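Local structure of prophage lambdalm01, antigen B (Listeria monocytogenes, 4ACV) at residues B[8-13]-B[40-45]; B[79-84]-B[115-120]; B[103-106]-B[111-114]. The protein is of prophage origin and probably acts as a tail terminator, a ring-forming protein that would cap the completed tail tube and end its growth. All coordinates share one frame; numbering follows the deposited sequence.

Contact 1: residues B[8-13]-B[40-45]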
ATOM      1  N   ARG B   8      16.079  23.684   5.328  1.00 30.58           N
ATOM      2  CA  ARG B   8      15.809  24.975   5.935  1.00 25.29           C
ATOM      3  C   ARG B   8      14.757  24.828   7.037  1.00 31.21           C
ATOM      4  O   ARG B   8      14.862  25.446   8.103  1.00 32.69           O
ATOM      5  CB  ARG B   8      15.308  25.943   4.869  1.00 34.81           C
ATOM      6  CG  ARG B   8      15.889  27.324   4.967  1.00 49.10           C
ATOM      7  CD  ARG B   8      17.371  27.324   4.657  1.00 55.80           C
ATOM      8  NE  ARG B   8      17.683  28.299   3.619  1.00 60.82           N
ATOM      9  CZ  ARG B   8      17.648  29.614   3.800  1.00 61.02           C
ATOM     10  NH1 ARG B   8      17.311  30.108   4.984  1.00 58.86           N
ATOM     11  NH2 ARG B   8      17.946  30.435   2.801  1.00 64.02           N
ATOM     12  N   VAL B   9      13.738  24.009   6.776  1.00 29.74           N
ATOM     13  CA  VAL B   9      12.697  23.745   7.769  1.00 30.45           C
ATOM     14  C   VAL B   9      13.241  22.915   8.944  1.00 25.55           C
ATOM     15  O   VAL B   9      12.976  23.228  10.103  1.00 25.65           O
ATOM     16  CB  VAL B   9      11.443  23.087   7.139  1.00 31.28           C
ATOM     17  CG1 VAL B   9      10.428  22.741   8.218  1.00 28.28           C
ATOM     18  CG2 VAL B   9      10.819  24.014   6.097  1.00 25.40           C
ATOM     19  N   LEU B  10      14.007  21.870   8.635  1.00 19.26           N
ATOM     20  CA  LEU B  10      14.771  21.142   9.643  1.00 22.04           C
ATOM     21  C   LEU B  10      15.550  22.089  10.558  1.00 26.22           C
ATOM     22  O   LEU B  10      15.412  22.043  11.787  1.00 24.45           O
ATOM     23  CB  LEU B  10      15.736  20.147   8.997  1.00 25.11           C
ATOM     24  CG  LEU B  10      15.116  18.858   8.447  1.00 31.34           C
ATOM     25  CD1 LEU B  10      16.189  17.935   7.876  1.00 28.29           C
ATOM     26  CD2 LEU B  10      14.292  18.132   9.499  1.00 25.13           C
ATOM     27  N   GLU B  11      16.366  22.948   9.955  1.00 27.20           N
ATOM     28  CA  GLU B  11      17.160  23.893  10.720  1.00 28.82           C
ATOM     29  C   GLU B  11      16.320  24.831  11.579  1.00 27.48           C
ATOM     30  O   GLU B  11      16.675  25.111  12.726  1.00 32.03           O
ATOM     31  CB  GLU B  11      18.094  24.695   9.809  1.00 36.87           C
ATOM     32  CG  GLU B  11      19.473  24.072   9.677  1.00 47.95           C
ATOM     33  CD  GLU B  11      20.117  23.772  11.029  1.00 53.34           C
ATOM     34  OE1 GLU B  11      19.726  24.392  12.049  1.00 59.34           O
ATOM     35  OE2 GLU B  11      21.017  22.907  11.074  1.00 51.09           O
ATOM     36  N   ALA B  12      15.217  25.325  11.026  1.00 25.00           N
ATOM     37  CA  ALA B  12      14.359  26.244  11.765  1.00 28.70           C
ATOM     38  C   ALA B  12      13.896  25.583  13.065  1.00 27.75           C
ATOM     39  O   ALA B  12      13.940  26.191  14.119  1.00 25.98           O
ATOM     40  CB  ALA B  12      13.150  26.694  10.910  1.00 21.64           C
ATOM     41  N   VAL B  13      13.481  24.323  12.973  1.00 27.51           N
ATOM     42  CA  VAL B  13      12.983  23.574  14.121  1.00 27.45           C
ATOM     43  C   VAL B  13      14.093  23.234  15.120  1.00 27.84           C
ATOM     44  O   VAL B  13      13.925  23.418  16.322  1.00 31.83           O
ATOM     45  CB  VAL B  13      12.255  22.279  13.672  1.00 27.92           C
ATOM     46  CG1 VAL B  13      11.696  21.509  14.881  1.00 20.14           C
ATOM     47  CG2 VAL B  13      11.157  22.616  12.691  1.00 18.36           C
ATOM     48  N   ILE B  40      15.257  14.573  14.476  1.00 31.83           N
ATOM     49  CA  ILE B  40      14.139  14.918  13.601  1.00 29.66           C
ATOM     50  C   ILE B  40      14.266  14.138  12.309  1.00 26.87           C
ATOM     51  O   ILE B  40      15.296  14.188  11.644  1.00 31.12           O
ATOM     52  CB  ILE B  40      14.095  16.422  13.267  1.00 28.60           C
ATOM     53  CG1 ILE B  40      14.391  17.248  14.519  1.00 30.98           C
ATOM     54  CG2 ILE B  40      12.742  16.788  12.676  1.00 25.72           C
ATOM     55  CD1 ILE B  40      14.485  18.739  14.280  1.00 32.95           C
ATOM     56  N   GLU B  41      13.220  13.401  11.964  1.00 23.17           N
ATOM     57  CA  GLU B  41      13.200  12.684  10.702  1.00 18.89           C
ATOM     58  C   GLU B  41      12.264  13.377   9.714  1.00 23.91           C
ATOM     59  O   GLU B  41      11.050  13.388   9.903  1.00 28.55           O
ATOM     60  CB  GLU B  41      12.749  11.247  10.911  1.00 16.93           C
ATOM     61  CG  GLU B  41      12.797  10.420   9.649  1.00 25.68           C
ATOM     62  CD  GLU B  41      11.911   9.191   9.724  1.00 30.24           C
ATOM     63  OE1 GLU B  41      11.102   9.084  10.668  1.00 31.00           O
ATOM     64  OE2 GLU B  41      12.018   8.335   8.834  1.00 35.58           O
ATOM     65  N   MET B  42      12.833  13.953   8.662  1.00 21.73           N
ATOM     66  CA  MET B  42      12.032  14.539   7.601  1.00 24.81           C
ATOM     67  C   MET B  42      11.396  13.415   6.799  1.00 20.64           C
ATOM     68  O   MET B  42      12.001  12.374   6.585  1.00 25.17           O
ATOM     69  CB  MET B  42      12.897  15.435   6.705  1.00 26.32           C
ATOM     70  CG  MET B  42      12.145  16.215   5.624  1.00 20.43           C
ATOM     71  SD  MET B  42      11.004  17.538   6.182  1.00 34.35           S
ATOM     72  CE  MET B  42      11.915  18.253   7.512  1.00 31.64           C
ATOM     73  N   ILE B  43      10.159  13.614   6.375  1.00 21.79           N
ATOM     74  CA  ILE B  43       9.435  12.563   5.667  1.00 15.91           C
ATOM     75  C   ILE B  43       9.068  12.976   4.235  1.00 21.32           C
ATOM     76  O   ILE B  43       9.531  12.368   3.279  1.00 21.32           O
ATOM     77  CB  ILE B  43       8.179  12.150   6.450  1.00 15.16           C
ATOM     78  CG1 ILE B  43       8.581  11.621   7.837  1.00 18.43           C
ATOM     79  CG2 ILE B  43       7.369  11.130   5.665  1.00 14.66           C
ATOM     80  CD1 ILE B  43       7.462  11.720   8.864  1.00 21.07           C
ATOM     81  N   ASP B  44       8.250  14.015   4.088  1.00 14.60           N
ATOM     82  CA  ASP B  44       7.807  14.417   2.761  1.00 14.37           C
ATOM     83  C   ASP B  44       7.333  15.868   2.696  1.00 15.98           C
ATOM     84  O   ASP B  44       7.354  16.573   3.692  1.00 22.69           O
ATOM     85  CB  ASP B  44       6.755  13.433   2.202  1.00 14.07           C
ATOM     86  CG  ASP B  44       5.431  13.444   2.984  1.00 27.44           C
ATOM     87  OD1 ASP B  44       5.200  14.358   3.804  1.00 28.04           O
ATOM     88  OD2 ASP B  44       4.606  12.530   2.764  1.00 28.34           O
ATOM     89  N   GLN B  45       6.921  16.305   1.513  1.00 21.24           N
ATOM     90  CA  GLN B  45       6.569  17.696   1.277  1.00 22.80           C
ATOM     91  C   GLN B  45       5.627  17.733   0.082  1.00 24.74           C
ATOM     92  O   GLN B  45       5.843  17.019  -0.896  1.00 24.81           O
ATOM     93  CB  GLN B  45       7.842  18.511   1.015  1.00 20.64           C
ATOM     94  CG  GLN B  45       7.678  20.019   0.882  1.00 21.68           C
ATOM     95  CD  GLN B  45       9.022  20.712   0.595  1.00 23.65           C
ATOM     96  OE1 GLN B  45      10.086  20.145   0.839  1.00 22.39           O
ATOM     97  NE2 GLN B  45       8.970  21.931   0.077  1.00 21.28           N
TER
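Leu10, on helix 6-19, sends its CD2 methyl into the angle between Ile40 and Met42, two residues whose side chains rise from the same side of strand 37-48. CD2 meets Ile40 CG2 at 3.8 Å, the two side chains sliding past each other in opposite directions. Met42, two residues along the strand from Ile40, crosses Leu10 obliquely: its chain, bent beyond CG, carries the methyl end toward the leucine, although the exact spacing there is doubtful in the model. One turn on, Val13 CG1 rests on Ile40 CD1 at 4.0 Å. With CG1 anti to the backbone N (chi1 -178°), Val13 turns that methyl to the strand.

All four of these side chains are buried. Looser ground lies around them: Glu11 and Ala12 are partly exposed on the helix, while Glu41 points away from it and is hydrogen-bonded to His63. Beyond, Ile43 and Asp44 form a classic beta bulge opposite Arg59, and Asp44 and Gln45 pair with a strand of a neighbouring subunit, so the sheet runs on between chains. Between segments 8-13 and 40-45 the contact is wholly apolar, so it rests on shape and the exclusion of water.

Contact 2: residues B[79-84]-B[115-120]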
ATOM      1  N   THR B  79       5.455  20.580  22.792  1.00 22.29           N
ATOM      2  CA  THR B  79       4.857  21.887  23.017  1.00 22.06           C
ATOM      3  C   THR B  79       5.639  23.009  22.333  1.00 26.44           C
ATOM      4  O   THR B  79       5.050  23.940  21.790  1.00 31.87           O
ATOM      5  CB  THR B  79       4.732  22.178  24.522  1.00 25.36           C
ATOM      6  OG1 THR B  79       3.884  21.190  25.126  1.00 25.61           O
ATOM      7  CG2 THR B  79       4.157  23.572  24.757  1.00 20.03           C
ATOM      8  N   LEU B  80       6.963  22.927  22.361  1.00 25.39           N
ATOM      9  CA  LEU B  80       7.780  23.920  21.682  1.00 28.60           C
ATOM     10  C   LEU B  80       7.501  23.940  20.177  1.00 26.24           C
ATOM     11  O   LEU B  80       7.305  25.003  19.591  1.00 21.37           O
ATOM     12  CB  LEU B  80       9.265  23.687  21.959  1.00 23.14           C
ATOM     13  CG  LEU B  80       9.650  24.028  23.405  1.00 31.01           C
ATOM     14  CD1 LEU B  80      11.091  23.616  23.735  1.00 22.19           C
ATOM     15  CD2 LEU B  80       9.411  25.512  23.695  1.00 23.50           C
ATOM     16  N   ILE B  81       7.466  22.763  19.566  1.00 25.14           N
ATOM     17  CA  ILE B  81       7.221  22.659  18.135  1.00 28.30           C
ATOM     18  C   ILE B  81       5.859  23.263  17.755  1.00 31.17           C
ATOM     19  O   ILE B  81       5.749  23.991  16.767  1.00 25.90           O
ATOM     20  CB  ILE B  81       7.333  21.198  17.654  1.00 21.86           C
ATOM     21  CG1 ILE B  81       8.764  20.680  17.825  1.00 24.63           C
ATOM     22  CG2 ILE B  81       6.925  21.082  16.218  1.00 25.84           C
ATOM     23  CD1 ILE B  81       8.891  19.178  17.623  1.00 23.93           C
ATOM     24  N   GLN B  82       4.830  22.980  18.553  1.00 29.72           N
ATOM     25  CA  GLN B  82       3.509  23.564  18.315  1.00 33.77           C
ATOM     26  C   GLN B  82       3.447  25.080  18.520  1.00 33.03           C
ATOM     27  O   GLN B  82       2.551  25.734  17.998  1.00 29.75           O
ATOM     28  CB  GLN B  82       2.462  22.905  19.204  1.00 34.90           C
ATOM     29  CG  GLN B  82       2.168  21.478  18.847  1.00 34.04           C
ATOM     30  CD  GLN B  82       0.947  20.975  19.551  1.00 32.66           C
ATOM     31  OE1 GLN B  82      -0.173  21.292  19.156  1.00 37.89           O
ATOM     32  NE2 GLN B  82       1.146  20.196  20.611  1.00 23.73           N
ATOM     33  N   MET B  83       4.375  25.623  19.306  1.00 37.52           N
ATOM     34  CA  MET B  83       4.459  27.061  19.550  1.00 32.61           C
ATOM     35  C   MET B  83       5.055  27.773  18.340  1.00 33.64           C
ATOM     36  O   MET B  83       5.026  28.989  18.253  1.00 39.55           O
ATOM     37  CB  MET B  83       5.310  27.351  20.794  1.00 36.13           C
ATOM     38  CG  MET B  83       4.539  27.376  22.113  1.00 40.02           C
ATOM     39  SD  MET B  83       5.580  27.728  23.572  1.00 74.60           S
ATOM     40  CE  MET B  83       6.600  29.076  22.977  1.00 99.29           C
ATOM     41  N   GLY B  84       5.609  27.009  17.408  1.00 38.63           N
ATOM     42  CA  GLY B  84       6.125  27.585  16.185  1.00 36.67           C
ATOM     43  C   GLY B  84       7.622  27.791  16.187  1.00 33.57           C
ATOM     44  O   GLY B  84       8.304  27.563  17.185  1.00 32.82           O
ATOM     45  N   THR B 115       6.884  11.127  17.335  1.00 22.19           N
ATOM     46  CA  THR B 115       5.792  12.079  17.193  1.00 19.28           C
ATOM     47  C   THR B 115       5.823  12.704  15.804  1.00 19.25           C
ATOM     48  O   THR B 115       6.821  13.297  15.407  1.00 24.26           O
ATOM     49  CB  THR B 115       5.911  13.199  18.236  1.00 23.17           C
ATOM     50  OG1 THR B 115       5.892  12.633  19.555  1.00 26.58           O
ATOM     51  CG2 THR B 115       4.777  14.214  18.066  1.00 17.79           C
ATOM     52  N   SER B 116       4.725  12.584  15.072  1.00 21.63           N
ATOM     53  CA  SER B 116       4.680  13.052  13.695  1.00 18.61           C
ATOM     54  C   SER B 116       3.901  14.339  13.522  1.00 22.94           C
ATOM     55  O   SER B 116       2.776  14.489  14.012  1.00 27.60           O
ATOM     56  CB  SER B 116       4.152  11.965  12.756  1.00 17.73           C
ATOM     57  OG  SER B 116       5.068  10.881  12.702  1.00 23.27           O
ATOM     58  N   PHE B 117       4.530  15.266  12.810  1.00 20.22           N
ATOM     59  CA  PHE B 117       3.972  16.586  12.552  1.00 19.41           C
ATOM     60  C   PHE B 117       3.772  16.876  11.078  1.00 20.87           C
ATOM     61  O   PHE B 117       4.458  16.331  10.201  1.00 21.60           O
ATOM     62  CB  PHE B 117       4.899  17.667  13.114  1.00 19.01           C
ATOM     63  CG  PHE B 117       4.963  17.694  14.613  1.00 17.18           C
ATOM     64  CD1 PHE B 117       3.991  18.371  15.348  1.00 20.21           C
ATOM     65  CD2 PHE B 117       5.993  17.057  15.289  1.00 15.25           C
ATOM     66  CE1 PHE B 117       4.047  18.409  16.737  1.00 23.49           C
ATOM     67  CE2 PHE B 117       6.058  17.091  16.677  1.00 20.78           C
ATOM     68  CZ  PHE B 117       5.084  17.769  17.402  1.00 22.93           C
ATOM     69  N   GLU B 118       2.821  17.756  10.822  1.00 19.05           N
ATOM     70  CA  GLU B 118       2.663  18.356   9.513  1.00 23.87           C
ATOM     71  C   GLU B 118       2.609  19.849   9.723  1.00 23.19           C
ATOM     72  O   GLU B 118       1.793  20.338  10.494  1.00 23.27           O
ATOM     73  CB  GLU B 118       1.365  17.906   8.858  1.00 23.99           C
ATOM     74  CG  GLU B 118       1.078  18.638   7.566  1.00 26.96           C
ATOM     75  CD  GLU B 118      -0.198  18.173   6.914  1.00 30.83           C
ATOM     76  OE1 GLU B 118      -1.269  18.740   7.228  1.00 34.10           O
ATOM     77  OE2 GLU B 118      -0.130  17.234   6.099  1.00 33.17           O
ATOM     78  N   VAL B 119       3.484  20.577   9.046  1.00 18.91           N
ATOM     79  CA  VAL B 119       3.430  22.025   9.107  1.00 18.69           C
ATOM     80  C   VAL B 119       3.065  22.619   7.762  1.00 23.73           C
ATOM     81  O   VAL B 119       3.521  22.151   6.726  1.00 21.71           O
ATOM     82  CB  VAL B 119       4.755  22.649   9.591  1.00 19.61           C
ATOM     83  CG1 VAL B 119       5.069  22.180  11.001  1.00 21.44           C
ATOM     84  CG2 VAL B 119       5.877  22.322   8.630  1.00 17.07           C
ATOM     85  N   SER B 120       2.228  23.654   7.804  1.00 28.35           N
ATOM     86  CA  SER B 120       1.866  24.431   6.630  1.00 23.33           C
ATOM     87  C   SER B 120       2.632  25.740   6.626  1.00 29.57           C
ATOM     88  O   SER B 120       2.626  26.494   7.607  1.00 21.76           O
ATOM     89  CB  SER B 120       0.366  24.725   6.598  1.00 24.55           C
ATOM     90  OG  SER B 120      -0.372  23.556   6.300  1.00 37.23           O
TER
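Ile81 sets its CG2 methyl over the face of the Phe117 ring, 3.9 Å from the ring centroid and only 7° off the ring normal. This is a CH-pi contact made over the middle of the face. The other branch of the isoleucine reaches along the same ring: CD1 comes to 3.6 Å from Phe117 CE2, so that the forked side chain spans the ring from its centre to one margin. The fork is set by chi1 of -65°, which places CG2 anti to the backbone N and CG1 beside it. Phe117 in turn points from strand 110-122 toward the helix.

The pairing joins helix 71-82 to strand 110-122, which lies between strand 55-66 and strands 92-99 and 101-107 in the antiparallel sheet, an alpha+beta arrangement in which the helix packs against one sheet face. Leu17 of helix 6-19 and Ile62 of strand 55-66 also touch Ile81, while Val96 and the ring of His98 adjoin Phe117.

Gln82 crosses the phenylalanine at about a right angle, CG lying 4.2 Å from Phe117 CE1 and approaching obliquely. Its amide plane is turned 49° from the ring. The aliphatic part of Gln82 therefore meets the aromatic, while NE2 is hydrogen-bonded to the backbone of a neighbouring subunit and more weakly to Asp78 OD2.

Contact 3: residues B[103-106]-B[111-114]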
ATOM      1  N   ASN B 103       4.088   6.920  18.066  1.00 18.62           N
ATOM      2  CA  ASN B 103       4.472   5.639  18.650  1.00 19.47           C
ATOM      3  C   ASN B 103       5.214   5.763  19.966  1.00 23.31           C
ATOM      4  O   ASN B 103       5.943   6.718  20.202  1.00 18.68           O
ATOM      5  CB  ASN B 103       5.350   4.838  17.680  1.00 26.91           C
ATOM      6  CG  ASN B 103       4.637   4.495  16.382  1.00 34.07           C
ATOM      7  OD1 ASN B 103       3.405   4.555  16.287  1.00 38.31           O
ATOM      8  ND2 ASN B 103       5.410   4.130  15.376  1.00 27.17           N
ATOM      9  N   LEU B 104       5.019   4.769  20.822  1.00 23.13           N
ATOM     10  CA  LEU B 104       5.804   4.637  22.030  1.00 27.19           C
ATOM     11  C   LEU B 104       6.124   3.161  22.123  1.00 25.95           C
ATOM     12  O   LEU B 104       5.249   2.344  22.431  1.00 22.72           O
ATOM     13  CB  LEU B 104       5.025   5.116  23.267  1.00 26.15           C
ATOM     14  CG  LEU B 104       5.870   5.177  24.550  1.00 26.93           C
ATOM     15  CD1 LEU B 104       7.091   6.075  24.350  1.00 22.70           C
ATOM     16  CD2 LEU B 104       5.054   5.639  25.754  1.00 19.25           C
ATOM     17  N   VAL B 105       7.374   2.815  21.832  1.00 19.47           N
ATOM     18  CA  VAL B 105       7.742   1.412  21.733  1.00 28.23           C
ATOM     19  C   VAL B 105       9.106   1.120  22.368  1.00 31.16           C
ATOM     20  O   VAL B 105      10.002   1.958  22.358  1.00 32.34           O
ATOM     21  CB  VAL B 105       7.699   0.945  20.248  1.00 33.60           C
ATOM     22  CG1 VAL B 105       8.691   1.731  19.418  1.00 32.70           C
ATOM     23  CG2 VAL B 105       7.964  -0.549  20.134  1.00 38.70           C
ATOM     24  N   LYS B 106       9.245  -0.075  22.934  1.00 30.66           N
ATOM     25  CA  LYS B 106      10.518  -0.533  23.474  1.00 34.29           C
ATOM     26  C   LYS B 106      11.424  -1.078  22.367  1.00 43.20           C
ATOM     27  O   LYS B 106      10.997  -1.902  21.553  1.00 38.28           O
ATOM     28  CB  LYS B 106      10.287  -1.609  24.538  1.00 32.48           C
ATOM     29  CG  LYS B 106      11.540  -2.402  24.935  1.00 34.63           C
ATOM     30  CD  LYS B 106      11.222  -3.382  26.067  1.00 46.74           C
ATOM     31  CE  LYS B 106      12.454  -4.156  26.530  1.00 48.05           C
ATOM     32  NZ  LYS B 106      13.078  -4.867  25.387  1.00 52.09           N
ATOM     33  N   ILE B 111      13.486   3.248  25.357  1.00 31.57           N
ATOM     34  CA  ILE B 111      12.120   3.634  25.039  1.00 27.53           C
ATOM     35  C   ILE B 111      12.133   4.598  23.832  1.00 31.51           C
ATOM     36  O   ILE B 111      12.746   5.669  23.855  1.00 33.32           O
ATOM     37  CB  ILE B 111      11.424   4.273  26.257  1.00 29.54           C
ATOM     38  CG1 ILE B 111      11.418   3.290  27.441  1.00 30.44           C
ATOM     39  CG2 ILE B 111      10.015   4.727  25.900  1.00 22.57           C
ATOM     40  CD1 ILE B 111      10.757   1.954  27.141  1.00 31.60           C
ATOM     41  N   HIS B 112      11.478   4.189  22.759  1.00 31.64           N
ATOM     42  CA  HIS B 112      11.484   4.975  21.546  1.00 26.02           C
ATOM     43  C   HIS B 112      10.147   5.683  21.383  1.00 28.61           C
ATOM     44  O   HIS B 112       9.114   5.040  21.209  1.00 28.11           O
ATOM     45  CB  HIS B 112      11.776   4.080  20.336  1.00 25.80           C
ATOM     46  CG  HIS B 112      11.711   4.803  19.023  1.00 33.13           C
ATOM     47  ND1 HIS B 112      11.701   4.149  17.810  1.00 36.15           N
ATOM     48  CD2 HIS B 112      11.646   6.128  18.739  1.00 26.00           C
ATOM     49  CE1 HIS B 112      11.630   5.039  16.834  1.00 30.86           C
ATOM     50  NE2 HIS B 112      11.596   6.243  17.372  1.00 29.16           N
ATOM     51  N   ALA B 113      10.172   7.009  21.462  1.00 29.64           N
ATOM     52  CA  ALA B 113       8.975   7.816  21.240  1.00 24.99           C
ATOM     53  C   ALA B 113       9.048   8.554  19.910  1.00 28.11           C
ATOM     54  O   ALA B 113      10.029   9.218  19.595  1.00 25.46           O
ATOM     55  CB  ALA B 113       8.756   8.792  22.377  1.00 23.58           C
ATOM     56  N   LYS B 114       7.985   8.425  19.133  1.00 24.98           N
ATOM     57  CA  LYS B 114       7.929   8.991  17.811  1.00 21.55           C
ATOM     58  C   LYS B 114       6.681   9.857  17.673  1.00 24.87           C
ATOM     59  O   LYS B 114       5.565   9.382  17.863  1.00 23.96           O
ATOM     60  CB  LYS B 114       7.918   7.868  16.777  1.00 16.24           C
ATOM     61  CG  LYS B 114       7.836   8.360  15.368  1.00 15.72           C
ATOM     62  CD  LYS B 114       7.750   7.203  14.394  1.00 20.27           C
ATOM     63  CE  LYS B 114       7.523   7.727  12.987  1.00 21.78           C
ATOM     64  NZ  LYS B 114       7.505   6.633  12.001  1.00 30.12           N
TER
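Leu104 and Ala113 face each other as a non-hydrogen-bonded antiparallel pair, and the leucine leans across to its partner strand. From CB, chi1 of -172° sets CG anti to the backbone N, and the branch at CG then directs CD1 over strand 110-122. There CD1 lies 3.7 Å from Ala113 CB and 3.6 Å from Ile111 CG2, bridging two residues that share its face of the sheet. Contacts of Leu104 go further than this hairpin, since an aromatic side chain of a neighbouring subunit packs on it. The backbone beneath contributes too, Leu104 CA making a CA-H...O contact of 3.4 Å with His112 O.

Strands 101-107 and 110-122 form a beta hairpin, and the axes of segments 103-106 and 111-114 run antiparallel at 165°. Two hydrogen-bonded pairs flank Leu104. At one, Asn103 and Lys114 exchange reciprocal bonds, Asn103 N to Lys114 O and Lys114 N to Asn103 O, each 2.9 Å long. At the other, Val105 and His112 do likewise, with His112 N reaching Val105 O at 2.7 Å and Val105 N reaching His112 O at 2.9 Å.

On the opposite face to Leu104, Val105 and His112 lie side by side and point the same way, Val105 CG1 standing 4.0 Å from His112 CB. The imidazole then leads off from the hairpin partner: two hydrogen bonds, from ND1 to Glu107 and between NE2 and His63, hold its rotation, while Tyr65 stacks on the ring.

All three contacts reach one antiparallel sheet. Along the chain, contact 1 is complete before the first segment of contact 2 begins, and contact 3, the hairpin, falls between the two segments of contact 2. Contacts 2 and 3 share strand 110-122, their segments adjoining at residues 114 and 115, with centres about 18 Å apart. The centres of contacts 1 and 2 are about 11 Å apart, and the two touch where Val13 CG1 meets Ile81 CG1 at 4.2 Å, so helices 6-19 and 71-82 meet over the sheet. Contacts 1 and 3 have centres about 20 Å apart. All three have residues that reach neighbouring subunits of the six-chain assembly, consistent with a ring-forming tail terminator.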